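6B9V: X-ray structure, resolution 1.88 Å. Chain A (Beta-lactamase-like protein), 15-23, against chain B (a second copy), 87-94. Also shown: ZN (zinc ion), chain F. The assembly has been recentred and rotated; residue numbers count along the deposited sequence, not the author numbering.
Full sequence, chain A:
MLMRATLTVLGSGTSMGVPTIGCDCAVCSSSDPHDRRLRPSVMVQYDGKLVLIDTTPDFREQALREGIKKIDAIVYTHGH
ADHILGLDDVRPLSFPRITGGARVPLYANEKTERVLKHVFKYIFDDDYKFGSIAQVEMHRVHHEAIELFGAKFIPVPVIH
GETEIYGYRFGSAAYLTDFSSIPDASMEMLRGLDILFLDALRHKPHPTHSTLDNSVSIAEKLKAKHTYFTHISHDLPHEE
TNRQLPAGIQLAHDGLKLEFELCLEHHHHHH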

# COMPACT_ATOMS: atom_id res chain seq x y z
N SER A 15 3.92 6.82 9.99
CA SER A 15 2.78 6.00 9.56
C SER A 15 2.09 6.53 8.31
O SER A 15 1.60 5.76 7.49
N MET A 16 2.05 7.83 8.13
CA MET A 16 1.50 8.42 6.93
C MET A 16 2.58 8.79 5.88
O MET A 16 2.28 9.34 4.85
N GLY A 17 3.81 8.43 6.19
CA GLY A 17 4.91 8.64 5.27
C GLY A 17 5.33 10.10 5.21
O GLY A 17 4.74 10.94 5.90
N VAL A 18 6.37 10.40 4.43
CA VAL A 18 6.72 11.78 4.08
C VAL A 18 6.87 11.83 2.56
O VAL A 18 7.63 11.04 1.98
N PRO A 19 6.12 12.71 1.89
CA PRO A 19 5.19 13.73 2.40
C PRO A 19 3.90 13.15 2.96
O PRO A 19 3.58 12.00 2.71
N THR A 20 3.18 13.98 3.71
CA THR A 20 1.82 13.68 4.15
C THR A 20 0.86 14.18 3.07
O THR A 20 0.98 15.32 2.64
N ILE A 21 -0.08 13.33 2.65
CA ILE A 21 -1.07 13.75 1.65
C ILE A 21 -1.75 15.06 2.05
O ILE A 21 -2.19 15.20 3.19
N GLY A 22 -1.79 16.01 1.12
CA GLY A 22 -2.52 17.25 1.30
C GLY A 22 -1.71 18.37 1.94
O GLY A 22 -2.16 19.52 1.98
N CYS A 23 -0.51 18.04 2.45
CA CYS A 23 0.30 18.98 3.20
C CYS A 23 1.27 19.72 2.29
O CYS A 23 1.96 19.11 1.48
N LEU B 87 -7.78 2.59 2.28
CA LEU B 87 -8.68 3.43 3.07
C LEU B 87 -7.94 4.03 4.26
O LEU B 87 -8.18 5.16 4.65
N ASP B 88 -6.99 3.27 4.81
CA ASP B 88 -6.18 3.77 5.92
C ASP B 88 -5.45 5.07 5.54
O ASP B 88 -5.31 5.97 6.37
N ASP B 89 -5.01 5.17 4.28
CA ASP B 89 -4.24 6.32 3.82
C ASP B 89 -5.10 7.51 3.39
O ASP B 89 -4.59 8.59 3.11
N VAL B 90 -6.41 7.30 3.33
CA VAL B 90 -7.33 8.41 3.09
C VAL B 90 -7.43 9.33 4.32
O VAL B 90 -7.68 10.53 4.19
N ARG B 91 -7.19 8.77 5.51
CA ARG B 91 -7.42 9.48 6.78
C ARG B 91 -6.97 10.95 6.84
O ARG B 91 -7.75 11.80 7.24
N PRO B 92 -5.72 11.26 6.42
CA PRO B 92 -5.30 12.67 6.48
C PRO B 92 -6.24 13.65 5.77
O PRO B 92 -6.29 14.82 6.15
N LEU B 93 -6.98 13.20 4.77
CA LEU B 93 -7.88 14.10 4.05
C LEU B 93 -9.27 14.15 4.71
O LEU B 93 -10.11 14.95 4.32
N SER B 94 -9.49 13.29 5.70
CA SER B 94 -10.76 13.28 6.42
C SER B 94 -10.71 14.16 7.67
O SER B 94 -11.67 14.19 8.45

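The two stretches meet through a small, largely apolar contact that buries 343 Å² in total, and no direct hydrogen bond crosses it. Met A16 and Ile A21 from chain A, and Pro B92, Leu B93 and Asp B89 from chain B, supply most of the covered surface.

Met A16 leaves its backbone sideways to chain B, yet its side chain still reaches the partner. All three torsions lie in the m well (-75°, -55°, -45°), so the chain coils rather than extends, and its terminal methyl is brought against Pro B92, with CE 3.1 Å from CG of that proline. This is a very tight approach for two carbons. The same Met A16 CE lies 3.2 Å from Asp B89 OD1, while Met A16 SD passes 4.1 Å from Asp B88 O. Asp B89 (chi1 m, -80°) also starts sideways and brings its carboxylate closer to chain A; both of its oxygens are hydrogen-bonded elsewhere in the structure, so the carboxylate keeps hydrogen-bond partners although a methyl lies beside it.

Pro B92 points toward chain A, its ring in the C-gamma exo pucker. Besides the methionine methyl, it meets Thr A20 and Ile A21: its CB is 4.3 Å from Thr A20 CG2 and 4.0 Å from Ile A21 O. The CA-to-CB bond of Ile A21 also points toward chain B. With chi1 m (-56°) and chi2 t (-177°), its longer branch extends so that CD1 comes to 3.5 Å from Asp B89 O, whereas CG2 packs 3.8 Å from Leu B93 CD2. Leu B93 adopts the common m,t rotamer. Its CA-to-CB bond is sideways, but CD2 comes nearer to chain A.

That methyl also lies 4.2 Å from Gly A22 CA. A CB on this glycine would point toward chain B and fall only 3.0 Å from Leu B93 CD2; the backbone angles of Gly A22 (89°/-10°), within the type II turn from Thr A20 to Cys A23, independently call for glycine. At the end of the turn, Cys A23 (chi1 t) is out of reach of chain B and instead binds the zinc ion through SG at 2.3 Å, with three further ligand atoms from elsewhere in the structure.

Polar contact is indirect. One water donates to Ser A15 O at 3.2 Å and to Asp B88 OD2 at 2.5 Å, bridging the chains. Asp B88 has chi1 t (172°); while OD2 accepts from the water, OD1 forms a salt bridge with Arg B91, whose NH1 lies a very short 2.4 Å from OD1.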

# COMPACT_ATOMS: atom_id res chain seq x y z
CB SER A 15 1.76 5.87 10.69
OG SER A 15 1.22 7.13 11.00
CB MET A 16 0.63 9.63 7.28
CG MET A 16 -0.72 9.30 7.88
SD MET A 16 -1.88 8.16 6.95
CE MET A 16 -1.94 8.65 5.17
CB VAL A 18 8.02 12.26 4.77
CG1 VAL A 18 8.18 13.79 4.62
CG2 VAL A 18 8.00 11.89 6.25
CB PRO A 19 4.85 14.57 1.15
CG PRO A 19 5.74 14.09 0.07
CD PRO A 19 6.20 12.73 0.42
CB THR A 20 1.51 14.39 5.50
OG1 THR A 20 2.31 13.82 6.54
CG2 THR A 20 0.04 14.26 5.86
CB ILE A 21 -2.17 12.68 1.44
CG1 ILE A 21 -1.56 11.34 1.06
CG2 ILE A 21 -3.11 13.12 0.33
CD1 ILE A 21 -2.61 10.27 0.78
CB CYS A 23 1.08 18.27 4.32
SG CYS A 23 2.03 19.39 5.39
CB LEU B 87 -9.90 2.64 3.56
CG LEU B 87 -10.94 3.44 4.35
CD1 LEU B 87 -11.44 4.63 3.53
CD2 LEU B 87 -12.12 2.56 4.78
CB ASP B 88 -5.18 2.70 6.36
CG ASP B 88 -4.16 3.22 7.37
OD1 ASP B 88 -4.58 3.72 8.43
OD2 ASP B 88 -2.95 3.09 7.09
CB ASP B 89 -3.32 5.90 2.68
CG ASP B 89 -2.07 5.23 3.19
OD1 ASP B 89 -1.67 5.55 4.33
OD2 ASP B 89 -1.50 4.39 2.49
CB VAL B 90 -8.75 7.89 2.71
CG1 VAL B 90 -9.75 9.03 2.67
CG2 VAL B 90 -8.72 7.16 1.37
CB ARG B 91 -6.78 8.69 7.94
CG ARG B 91 -7.62 7.51 8.41
CD ARG B 91 -6.74 6.41 8.99
NE ARG B 91 -7.07 6.08 10.37
CZ ARG B 91 -6.38 5.22 11.10
NH1 ARG B 91 -5.33 4.59 10.58
NH2 ARG B 91 -6.73 4.97 12.36
CB PRO B 92 -3.95 12.66 5.77
CG PRO B 92 -3.42 11.28 6.02
CD PRO B 92 -4.63 10.39 5.94
CB LEU B 93 -8.00 13.67 2.58
CG LEU B 93 -6.69 13.67 1.77
CD1 LEU B 93 -6.92 13.16 0.33
CD2 LEU B 93 -6.03 15.03 1.75
CB SER B 94 -11.14 11.86 6.83
OG SER B 94 -10.20 11.38 7.77
ZN ZN F . 4.10 18.41 5.72
O HOH W 1 -0.44 3.28 7.28